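Local coordinates for chitin binding protein (Tectaria macrodonta, PDB 6IF7) that binds chitin, kills insects, and is possibly a copper-dependent lytic polysaccharide monooxygenase that cuts polysaccharide chains by oxidation, at residues V11-C14 and R15-P19; A66-F69 and K70-G73. One frame throughout, in Å; residues are numbered along the deposited sequence.

Contact 1: V11-C14 and R15-P19; sequences VYRC and RLENP
Tyr12 and Leu16 meet one turn apart on helix 10-16, a local contact along the short helix that follows strand 2-6. The methyl CD1 of Leu16 sits over one face of the Tyr12 ring, set toward its rim, in a CH-pi contact 4.0 Å from the ring centroid. CG of Tyr12 is anti to the backbone N (chi1 -176°), which swings the ring toward the later turn, where CE1 and CZ meet the leucine branches. Trp42 meets the same ring from elsewhere in the chain. Were Tyr12 an alanine, CD1 of Leu16 would probably lose the ring face it rests on, and Trp42 its aromatic neighbour. Lytic polysaccharide monooxygenases of family AA10 typically carry such helices as an insertion in a beta-sandwich core. Cys14 fastens this one to helix 25-34 through its disulfide with Cys27. Along the backbone, Arg15 N bonds to Val11 O at 3.1 Å and Leu16 N to Tyr12 O at 3.0 Å. Glu17 N then reaches Arg13 O, with a weak second bond to Cys14 O. Asn18, with positive phi, turns the chain out of the helix. Arg13 and Glu17 form no salt bridge. OE1 of Glu17 accepts from Ser24 N.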
# COMPACT_ATOMS: atom_id res chain seq x y z
N VAL A 11 5.93 1.88 3.37
CA VAL A 11 7.29 1.87 2.86
C VAL A 11 7.80 3.26 2.52
O VAL A 11 8.91 3.60 2.94
CB VAL A 11 7.50 0.83 1.73
CG1 VAL A 11 6.91 1.27 0.38
CG2 VAL A 11 8.99 0.44 1.62
N TYR A 12 6.99 4.07 1.84
CA TYR A 12 7.41 5.42 1.46
C TYR A 12 7.46 6.35 2.65
O TYR A 12 8.39 7.15 2.75
CB TYR A 12 6.53 5.98 0.36
CG TYR A 12 6.93 7.35 -0.18
CD1 TYR A 12 8.28 7.68 -0.40
CD2 TYR A 12 5.96 8.30 -0.51
CE1 TYR A 12 8.64 8.91 -0.95
CE2 TYR A 12 6.30 9.56 -1.04
CZ TYR A 12 7.65 9.87 -1.24
OH TYR A 12 7.99 11.11 -1.73
N ARG A 13 6.51 6.24 3.58
CA ARG A 13 6.55 7.00 4.84
C ARG A 13 7.81 6.70 5.69
O ARG A 13 8.46 7.62 6.20
CB ARG A 13 5.31 6.72 5.69
CG ARG A 13 5.29 7.45 7.04
CD ARG A 13 4.01 7.19 7.85
NE ARG A 13 2.95 8.15 7.55
CZ ARG A 13 2.93 9.42 7.96
NH1 ARG A 13 3.90 9.92 8.72
NH2 ARG A 13 1.92 10.21 7.61
N CYS A 14 8.13 5.42 5.87
CA CYS A 14 9.33 5.05 6.63
C CYS A 14 10.60 5.57 5.94
O CYS A 14 11.48 6.09 6.61
CB CYS A 14 9.40 3.54 6.91
SG CYS A 14 8.10 2.96 8.03
N ARG A 15 10.65 5.52 4.61
CA ARG A 15 11.72 6.22 3.87
C ARG A 15 11.83 7.69 4.25
O ARG A 15 12.94 8.19 4.47
CB ARG A 15 11.52 6.11 2.35
CG ARG A 15 12.43 7.01 1.52
CD ARG A 15 13.86 6.52 1.56
NE ARG A 15 14.80 7.47 0.97
CZ ARG A 15 15.38 8.49 1.60
NH1 ARG A 15 15.14 8.75 2.87
NH2 ARG A 15 16.22 9.26 0.95
N LEU A 16 10.69 8.39 4.28
CA LEU A 16 10.68 9.83 4.57
C LEU A 16 10.99 10.16 6.02
O LEU A 16 11.37 11.28 6.32
CB LEU A 16 9.38 10.49 4.13
CG LEU A 16 9.17 10.52 2.61
CD1 LEU A 16 7.86 11.22 2.30
CD2 LEU A 16 10.32 11.22 1.87
N GLU A 17 10.86 9.19 6.91
CA GLU A 17 11.33 9.37 8.28
C GLU A 17 12.85 9.16 8.43
O GLU A 17 13.36 9.35 9.53
CB GLU A 17 10.61 8.42 9.22
CG GLU A 17 9.13 8.66 9.32
CD GLU A 17 8.48 7.76 10.35
OE1 GLU A 17 9.24 7.05 11.05
OE2 GLU A 17 7.23 7.74 10.46
N ASN A 18 13.55 8.79 7.35
CA ASN A 18 15.00 8.52 7.32
C ASN A 18 15.35 7.11 7.86
O ASN A 18 15.33 6.87 9.07
CB ASN A 18 15.82 9.65 7.99
CG ASN A 18 17.29 9.32 8.15
OD1 ASN A 18 17.91 8.62 7.35
ND2 ASN A 18 17.87 9.85 9.22
N PRO A 19 15.65 6.16 6.94
CA PRO A 19 16.06 4.80 7.35
C PRO A 19 17.28 4.75 8.30
O PRO A 19 17.37 3.82 9.10
CB PRO A 19 16.42 4.11 6.01
CG PRO A 19 15.73 4.92 4.95
CD PRO A 19 15.66 6.32 5.47

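Contact 2: A66-F69 and K70-G73; sequences AGRF and KYRG. Unlike the reference sequence in segment 70-73: Tyr71 (reference Phe).
The side chain of Arg72 lies over one face of the Phe69 ring. Its CD is above the middle of the ring, 3.6 Å from the centroid, in a CH-pi contact. Further out, the guanidinium and ring planes are only 13° apart, and CE2 of Phe69 lies 3.3 Å from CZ of Arg72. Arg72 chi1 is 66°, which places CG between the backbone N and the carbonyl carbon. From there the chain runs extended to NE and brings NH1 back to the backbone. NH1 of Arg72 donates to Phe69 O at 2.8 Å, with the oxygen close to the guanidinium plane. Arg72 N donates to the same oxygen at 3.0 Å from the other face of the carbonyl plane. One oxygen thus takes two bonds, and the guanidinium is held flat against the ring.

A second group forms around Arg68. CE2 of Tyr71 comes over one face of the Arg68 guanidinium, 4.0 Å from NH1 of Arg68. The ring stands edge-on, with the planes 89° apart. A water accepts from Arg68 NH2 and Lys70 NZ and donates to Tyr71 OH. NH2 of Arg68 and NZ of Lys70 are 4.5 Å apart; the Asp41 carboxylate, in a salt bridge with Lys70, probably offsets the like charges. Tyr71 OH bonds to Asp41 O, and Arg68 NH1 to Asn46 O. The reference sequence has phenylalanine at Tyr71.

Tyr71 N bonds to Arg68 O at 3.0 Å, one residue before the Arg72 N bond. Such successive i to i+3 bonds are characteristic of a short 3-10 segment, here in the loop between helix 54-57 and strand 84-86.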
# COMPACT_ATOMS: atom_id res chain seq x y z
N ALA A 66 4.47 -8.29 -0.05
CA ALA A 66 4.19 -9.05 -1.27
C ALA A 66 4.97 -10.38 -1.30
O ALA A 66 5.46 -10.80 -2.35
CB ALA A 66 4.48 -8.22 -2.52
N GLY A 67 5.07 -11.02 -0.14
CA GLY A 67 5.81 -12.27 0.00
C GLY A 67 7.31 -12.15 -0.12
O GLY A 67 7.99 -13.17 -0.17
N ARG A 68 7.84 -10.93 -0.13
CA ARG A 68 9.26 -10.68 -0.31
C ARG A 68 9.87 -10.51 1.07
O ARG A 68 9.53 -9.58 1.78
CB ARG A 68 9.50 -9.43 -1.14
CG ARG A 68 8.88 -9.43 -2.54
CD ARG A 68 9.78 -10.04 -3.61
NE ARG A 68 11.09 -9.42 -3.58
CZ ARG A 68 11.39 -8.20 -4.05
NH1 ARG A 68 10.49 -7.41 -4.64
NH2 ARG A 68 12.64 -7.75 -3.92
N PHE A 69 10.74 -11.43 1.47
CA PHE A 69 11.44 -11.37 2.77
C PHE A 69 12.14 -10.04 3.00
O PHE A 69 12.15 -9.52 4.11
CB PHE A 69 12.49 -12.49 2.84
CG PHE A 69 12.98 -12.77 4.21
CD1 PHE A 69 12.18 -13.47 5.10
CD2 PHE A 69 14.23 -12.36 4.61
CE1 PHE A 69 12.63 -13.75 6.37
CE2 PHE A 69 14.68 -12.63 5.89
CZ PHE A 69 13.88 -13.31 6.77
N LYS A 70 12.75 -9.51 1.95
CA LYS A 70 13.34 -8.17 1.95
C LYS A 70 12.45 -7.10 2.60
O LYS A 70 12.93 -6.27 3.37
CB LYS A 70 13.67 -7.77 0.51
CG LYS A 70 14.12 -6.34 0.31
CD LYS A 70 14.50 -6.08 -1.13
CE LYS A 70 15.07 -4.69 -1.28
NZ LYS A 70 15.31 -4.33 -2.71
N TYR A 71 11.16 -7.13 2.32
CA TYR A 71 10.22 -6.13 2.85
C TYR A 71 9.41 -6.60 4.06
O TYR A 71 8.36 -6.01 4.38
CB TYR A 71 9.31 -5.65 1.72
CG TYR A 71 10.06 -4.93 0.63
CD1 TYR A 71 10.53 -3.62 0.83
CD2 TYR A 71 10.33 -5.55 -0.59
CE1 TYR A 71 11.23 -2.95 -0.18
CE2 TYR A 71 11.03 -4.89 -1.59
CZ TYR A 71 11.49 -3.60 -1.38
OH TYR A 71 12.19 -2.94 -2.40
N ARG A 72 9.91 -7.62 4.76
CA ARG A 72 9.23 -8.21 5.94
C ARG A 72 8.86 -7.23 7.09
O ARG A 72 7.86 -7.42 7.79
CB ARG A 72 10.07 -9.36 6.51
CG ARG A 72 11.41 -8.93 7.11
CD ARG A 72 12.27 -10.16 7.36
NE ARG A 72 13.65 -9.95 7.78
CZ ARG A 72 14.66 -9.53 7.00
NH1 ARG A 72 14.45 -9.17 5.73
NH2 ARG A 72 15.89 -9.45 7.51
N GLY A 73 9.67 -6.21 7.30
CA GLY A 73 9.29 -5.10 8.19
C GLY A 73 7.93 -4.43 7.92
O GLY A 73 7.30 -3.92 8.83
O HOH W 1 12.98 -4.78 -4.47

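Contact 1 comes first along the chain, on helix 10-16; contact 2 follows in the loop before strand 84-86. Both belong to the region between strand 2-6 and strand 84-86, within the one monooxygenase domain. Their centres are 16 Å apart. Their nearest atoms are about 4 Å apart, and the two do not touch. They share neighbours: helix 36-40 meets residues of both, and helix 25-34 is joined to contact 1 by the Cys14-Cys27 disulfide and packs against Arg72 of contact 2. Neither contact supplies a copper ligand. The side chain of Tyr71 is about 11 Å from the copper and that of Val11 about 13 Å, so both lie outside the coordination shell of His1 and His103.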